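Long-range contacts in endo-1,3-beta-glucanase, family GH16 (Zobellia galactanivorans, PDB 4CRQ), which probably hydrolyses internal beta-1,3-glucosidic bonds of laminarin through its GH16 catalytic module, the part of a modular laminarinase present here: residues A62-A67 / V213-L218; S90-W95 / I122-Q127. The protein carries 1 engineered substitution. All coordinates share one frame; numbering follows the deposited sequence.

Contact 1. Residues A62-A67 / V213-L218; sequences AQYTSA and VDQSKL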
loop_
_atom_site.group_PDB
_atom_site.type_symbol
_atom_site.label_atom_id
_atom_site.label_comp_id
_atom_site.label_asym_id
_atom_site.label_seq_id
_atom_site.Cartn_x
_atom_site.Cartn_y
_atom_site.Cartn_z
ATOM N N ALA A 62 -14.642 -10.901 -13.762
ATOM C CA ALA A 62 -14.302 -9.489 -13.521
ATOM C C ALA A 62 -14.089 -8.812 -14.854
ATOM O O ALA A 62 -13.784 -9.488 -15.870
ATOM C CB ALA A 62 -13.058 -9.359 -12.663
ATOM N N GLN A 63 -14.231 -7.491 -14.892
ATOM C CA GLN A 63 -13.904 -6.786 -16.139
ATOM C C GLN A 63 -12.585 -6.013 -16.045
ATOM O O GLN A 63 -12.258 -5.299 -16.993
ATOM C CB GLN A 63 -15.079 -5.932 -16.663
ATOM C CG GLN A 63 -15.255 -4.607 -16.010
ATOM C CD GLN A 63 -16.452 -3.826 -16.497
ATOM O OE1 GLN A 63 -16.633 -3.520 -17.680
ATOM N NE2 GLN A 63 -17.270 -3.481 -15.558
ATOM N N TYR A 64 -11.830 -6.163 -14.945
ATOM C CA TYR A 64 -10.512 -5.498 -14.799
ATOM C C TYR A 64 -9.510 -6.484 -14.250
ATOM O O TYR A 64 -9.878 -7.360 -13.472
ATOM C CB TYR A 64 -10.559 -4.278 -13.844
ATOM C CG TYR A 64 -11.706 -3.329 -14.206
ATOM C CD1 TYR A 64 -11.621 -2.480 -15.339
ATOM C CD2 TYR A 64 -12.886 -3.288 -13.438
ATOM C CE1 TYR A 64 -12.677 -1.615 -15.680
ATOM C CE2 TYR A 64 -13.952 -2.423 -13.767
ATOM C CZ TYR A 64 -13.833 -1.602 -14.888
ATOM O OH TYR A 64 -14.848 -0.758 -15.251
ATOM N N THR A 65 -8.264 -6.304 -14.649
ATOM C CA THR A 65 -7.146 -7.026 -14.047
ATOM C C THR A 65 -6.126 -6.019 -13.549
ATOM O O THR A 65 -6.034 -4.903 -14.075
ATOM C CB THR A 65 -6.479 -8.029 -15.023
ATOM O OG1 THR A 65 -6.048 -7.311 -16.192
ATOM C CG2 THR A 65 -7.443 -9.189 -15.393
ATOM N N SER A 66 -5.349 -6.409 -12.530
ATOM C CA SER A 66 -4.274 -5.569 -12.015
ATOM C C SER A 66 -3.346 -6.506 -11.239
ATOM O O SER A 66 -3.469 -7.741 -11.390
ATOM C CB SER A 66 -4.844 -4.456 -11.130
ATOM O OG SER A 66 -3.824 -3.507 -10.806
ATOM N N ALA A 67 -2.439 -5.955 -10.426
ATOM C CA ALA A 67 -1.543 -6.771 -9.617
ATOM C C ALA A 67 -1.513 -6.317 -8.175
ATOM O O ALA A 67 -1.747 -5.151 -7.880
ATOM C CB ALA A 67 -0.131 -6.755 -10.184
ATOM N N VAL A 213 -15.895 3.710 -13.235
ATOM C CA VAL A 213 -14.531 3.623 -13.725
ATOM C C VAL A 213 -14.436 4.325 -15.057
ATOM O O VAL A 213 -15.254 4.057 -15.978
ATOM C CB VAL A 213 -14.085 2.141 -13.878
ATOM C CG1 VAL A 213 -12.641 2.005 -14.441
ATOM C CG2 VAL A 213 -14.259 1.369 -12.548
ATOM N N ASP A 214 -13.444 5.215 -15.176
ATOM C CA ASP A 214 -13.152 5.828 -16.466
ATOM C C ASP A 214 -12.240 4.849 -17.250
ATOM O O ASP A 214 -11.000 4.875 -17.114
ATOM C CB ASP A 214 -12.505 7.203 -16.295
ATOM C CG ASP A 214 -12.163 7.862 -17.621
ATOM O OD1 ASP A 214 -12.411 7.262 -18.702
ATOM O OD2 ASP A 214 -11.633 8.987 -17.589
ATOM N N GLN A 215 -12.858 3.999 -18.073
ATOM C CA GLN A 215 -12.098 2.967 -18.786
ATOM C C GLN A 215 -11.195 3.579 -19.857
ATOM O O GLN A 215 -10.252 2.888 -20.318
ATOM C CB GLN A 215 -13.011 1.885 -19.365
ATOM C CG GLN A 215 -13.936 1.240 -18.325
ATOM C CD GLN A 215 -14.895 0.234 -18.935
ATOM O OE1 GLN A 215 -15.179 0.279 -20.143
ATOM N NE2 GLN A 215 -15.405 -0.680 -18.108
ATOM N N SER A 216 -11.443 4.849 -20.248
ATOM C CA SER A 216 -10.576 5.524 -21.220
ATOM C C SER A 216 -9.162 5.791 -20.636
ATOM O O SER A 216 -8.221 6.084 -21.400
ATOM C CB SER A 216 -11.174 6.847 -21.736
ATOM O OG SER A 216 -11.043 7.893 -20.778
ATOM N N LYS A 217 -9.015 5.680 -19.309
ATOM C CA LYS A 217 -7.714 5.825 -18.654
ATOM C C LYS A 217 -6.972 4.473 -18.508
ATOM O O LYS A 217 -5.867 4.405 -17.944
ATOM C CB LYS A 217 -7.873 6.514 -17.291
ATOM C CG LYS A 217 -8.459 7.919 -17.344
ATOM C CD LYS A 217 -7.656 8.896 -18.202
ATOM C CE LYS A 217 -8.286 10.274 -18.114
ATOM N NZ LYS A 217 -7.568 11.303 -18.910
ATOM N N LEU A 218 -7.574 3.404 -19.016
ATOM C CA LEU A 218 -6.971 2.059 -18.939
ATOM C C LEU A 218 -6.361 1.723 -20.324
ATOM O O LEU A 218 -6.989 2.073 -21.333
ATOM C CB LEU A 218 -8.011 1.017 -18.489
ATOM C CG LEU A 218 -8.699 1.326 -17.157
ATOM C CD1 LEU A 218 -9.816 0.319 -16.890
ATOM C CD2 LEU A 218 -7.718 1.344 -15.983
#

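Contact 2. Residues S90-W95 / I122-Q127; sequences SGQGLW and INNALQ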
loop_
_atom_site.group_PDB
_atom_site.type_symbol
_atom_site.label_atom_id
_atom_site.label_comp_id
_atom_site.label_asym_id
_atom_site.label_seq_id
_atom_site.Cartn_x
_atom_site.Cartn_y
_atom_site.Cartn_z
ATOM N N SER A 90 -3.811 8.647 -13.287
ATOM C CA SER A 90 -5.030 9.260 -12.754
ATOM C C SER A 90 -6.248 8.768 -13.520
ATOM O O SER A 90 -6.159 8.594 -14.731
ATOM C CB SER A 90 -4.918 10.789 -12.785
ATOM O OG SER A 90 -3.935 11.257 -11.855
ATOM N N GLY A 91 -7.361 8.537 -12.829
ATOM C CA GLY A 91 -8.579 8.122 -13.517
ATOM C C GLY A 91 -9.592 7.661 -12.516
ATOM O O GLY A 91 -9.212 6.998 -11.527
ATOM N N GLN A 92 -10.867 7.993 -12.767
ATOM C CA GLN A 92 -11.989 7.590 -11.910
ATOM C C GLN A 92 -11.918 6.071 -11.752
ATOM O O GLN A 92 -11.817 5.344 -12.760
ATOM C CB GLN A 92 -13.345 8.076 -12.499
ATOM C CG GLN A 92 -14.526 8.087 -11.543
ATOM C CD GLN A 92 -14.317 8.967 -10.315
ATOM O OE1 GLN A 92 -14.825 8.642 -9.258
ATOM N NE2 GLN A 92 -13.558 10.072 -10.443
ATOM N N GLY A 93 -11.944 5.609 -10.502
ATOM C CA GLY A 93 -11.908 4.180 -10.186
ATOM C C GLY A 93 -10.555 3.672 -9.713
ATOM O O GLY A 93 -10.499 2.637 -9.035
ATOM N N LEU A 94 -9.470 4.370 -10.058
ATOM C CA LEU A 94 -8.116 3.852 -9.732
ATOM C C LEU A 94 -7.788 4.008 -8.269
ATOM O O LEU A 94 -8.049 5.076 -7.691
ATOM C CB LEU A 94 -7.012 4.490 -10.611
ATOM C CG LEU A 94 -7.150 4.176 -12.118
ATOM C CD1 LEU A 94 -6.109 4.967 -12.889
ATOM C CD2 LEU A 94 -7.062 2.665 -12.412
ATOM N N TRP A 95 -7.199 2.959 -7.672
ATOM C CA TRP A 95 -6.938 2.956 -6.236
ATOM C C TRP A 95 -5.609 2.311 -5.895
ATOM O O TRP A 95 -5.579 1.163 -5.420
ATOM C CB TRP A 95 -8.164 2.351 -5.537
ATOM C CG TRP A 95 -8.150 2.317 -4.031
ATOM C CD1 TRP A 95 -7.316 3.016 -3.144
ATOM C CD2 TRP A 95 -9.046 1.550 -3.192
ATOM N NE1 TRP A 95 -7.621 2.713 -1.847
ATOM C CE2 TRP A 95 -8.662 1.839 -1.798
ATOM C CE3 TRP A 95 -10.092 0.663 -3.438
ATOM C CZ2 TRP A 95 -9.324 1.256 -0.711
ATOM C CZ3 TRP A 95 -10.755 0.082 -2.341
ATOM C CH2 TRP A 95 -10.378 0.372 -1.008
ATOM N N ILE A 122 -7.214 7.867 -4.384
ATOM C CA ILE A 122 -8.353 7.441 -5.208
ATOM C C ILE A 122 -8.617 8.394 -6.366
ATOM O O ILE A 122 -8.402 9.628 -6.249
ATOM C CB ILE A 122 -9.666 7.257 -4.377
ATOM C CG1 ILE A 122 -10.014 8.549 -3.601
ATOM C CG2 ILE A 122 -9.555 6.024 -3.472
ATOM C CD1 ILE A 122 -11.444 8.613 -3.109
ATOM N N ASN A 123 -9.081 7.804 -7.468
ATOM C CA ASN A 123 -9.659 8.570 -8.595
ATOM C C ASN A 123 -8.667 9.607 -9.124
ATOM O O ASN A 123 -7.533 9.239 -9.392
ATOM C CB ASN A 123 -11.029 9.169 -8.184
ATOM C CG ASN A 123 -11.997 8.109 -7.686
ATOM O OD1 ASN A 123 -11.992 6.976 -8.180
ATOM N ND2 ASN A 123 -12.830 8.464 -6.712
ATOM N N ASN A 124 -9.072 10.870 -9.283
ATOM C CA ASN A 124 -8.167 11.931 -9.754
ATOM C C ASN A 124 -7.776 12.909 -8.648
ATOM O O ASN A 124 -7.350 14.042 -8.947
ATOM C CB ASN A 124 -8.830 12.714 -10.918
ATOM C CG ASN A 124 -9.024 11.877 -12.165
ATOM O OD1 ASN A 124 -8.059 11.415 -12.758
ATOM N ND2 ASN A 124 -10.278 11.683 -12.571
ATOM N N ALA A 125 -7.910 12.482 -7.381
ATOM C CA ALA A 125 -7.694 13.377 -6.221
ATOM C C ALA A 125 -6.287 13.995 -6.233
ATOM O O ALA A 125 -5.303 13.312 -6.544
ATOM C CB ALA A 125 -7.949 12.654 -4.897
ATOM N N LEU A 126 -6.184 15.281 -5.918
ATOM C CA LEU A 126 -4.845 15.900 -5.891
ATOM C C LEU A 126 -4.273 15.879 -4.457
ATOM O O LEU A 126 -3.728 16.847 -3.940
ATOM C CB LEU A 126 -4.829 17.280 -6.593
ATOM C CG LEU A 126 -5.096 17.285 -8.122
ATOM C CD1 LEU A 126 -5.027 18.712 -8.630
ATOM C CD2 LEU A 126 -4.154 16.368 -8.933
ATOM N N GLN A 127 -4.415 14.718 -3.843
ATOM C CA GLN A 127 -3.950 14.455 -2.499
ATOM C C GLN A 127 -3.786 12.968 -2.303
ATOM O O GLN A 127 -4.390 12.151 -3.022
ATOM C CB GLN A 127 -4.938 14.983 -1.472
ATOM C CG GLN A 127 -6.349 14.475 -1.678
ATOM C CD GLN A 127 -7.369 15.193 -0.846
ATOM O OE1 GLN A 127 -7.094 16.210 -0.199
ATOM N NE2 GLN A 127 -8.577 14.664 -0.859
HETATM O O HOH W 1 -11.190 9.993 -14.956
HETATM O O HOH W 2 -6.095 7.203 -8.050
#

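Contact 1. Residues A62-A67 / V213-L218
Tyr64 and Leu218 mark the closest backbone approach, their CA atoms 9.3 Å apart, so the strand residues around Tyr64 and the short 3-10 turn at 215-217 meet through side chains alone. The Tyr64 ring bridges the gap. Its CG stands anti to the carbonyl carbon (chi1 -50°), and its hydroxyl end meets Val213 tip to tip, Tyr64 OH lying 3.3 Å from Val213 CB while both methyls of the valine approach CZ. Nearer the root of the ring, Leu218 CD1 reaches Tyr64 CE1 at 3.7 Å, crossing the tyrosine at about a right angle.

The polar part of the contact gathers on one amide. Gln215, extended beyond CG, brings NE2 to within 2.9 Å of Tyr64 OH in an almost straight hydrogen bond (174° at the hydrogen) whose acceptor lies in the glutamine's amide plane. The same nitrogen makes a weak, bent bond to Gln63 OE1 at 3.1 Å, the two amide planes standing 81° apart. Gln63 also lays its CG 3.4 Å above the plane of the Tyr64 ring, toward the rim. Within the turn, Ser216 OG gives its proton to Asp214 OD1 at 2.6 Å, on the syn side of the carboxylate.

Tyr64 and Val213 both also pack on Val204 of strand 196-204, while Gln63 and Gln215 touch His56. This is surface packing away from the calcium site, joining a strand of the GH16 beta-sandwich to the loop between strands 196-204 and 220-231.

Contact 2. Residues S90-W95 / I122-Q127
Asn123 and Gln92 bring their CA atoms to 4.2 Å where two turns meet, a type II turn from Gly91 to Leu94 and a type II' turn from Ile122 to Ala125. Asn123 N donates to Leu94 O at 2.9 Å in the carbonyl plane, and the CA-H groups of Ile122 and Asn123 point at the carbonyl oxygens of Leu94 and Gly91.

The Asn123 side chain reaches back to the other turn. Chi1 of -55° sets CG anti to the carbonyl carbon, and from there OD1 accepts from Gly93 N at 2.7 Å, the donor tilted 25° from the side-chain carbonyl plane. Asn123 thus grips the 91-94 turn twice, taking Gly93 N with its side chain and giving its own N-H to Leu94 O, while Asn123 ND2 bonds to Pro209 O. Gln92, bent at chi2, lies against this amide with the two planes 30° apart, and its NE2 comes 3.5 Å from Asn123 CB. Asn124 sets OD1 3.2 Å from Ser90 CB. Water 1 accepts from Gln92 N and Asn124 ND2, and water 2 donates to both Leu94 O and Asn123 O, so each links the two segments. At the other end Ile122 CG2 makes a CH-pi contact over the face of the Trp95 five-membered ring, 4.0 Å from its centroid.

Ser90 OG is bonded to Arg121, whose NE also donates to Ala125 O. Trp208 touches Ile122 and meets the Trp95 ring with the planes roughly perpendicular. The junction lies where strand 94-102, paired with strand 196-204, begins, and where the loop from strand 119-120 turns toward strand 127-135.

In the fold
Contacts 1 and 2 have centres 13 Å apart, on the same side of the GH16 module, and both are away from the calcium site. Contact 2 is nested in the chain: 90-95 and 122-127 both fall between 62-67 and 213-218. They touch directly through 213-218, where Asp214 N probably donates a hydrogen bond to Gln92 O at 2.9 Å and Lys217 CG packs on Ser90 O and Gly91 CA. Strand 196-204 is common to both, pairing antiparallel with strands 62-70 and 94-102. The loop that follows it supplies 213-218, the half of contact 1 that touches contact 2, so that the two contacts adjoin through this loop.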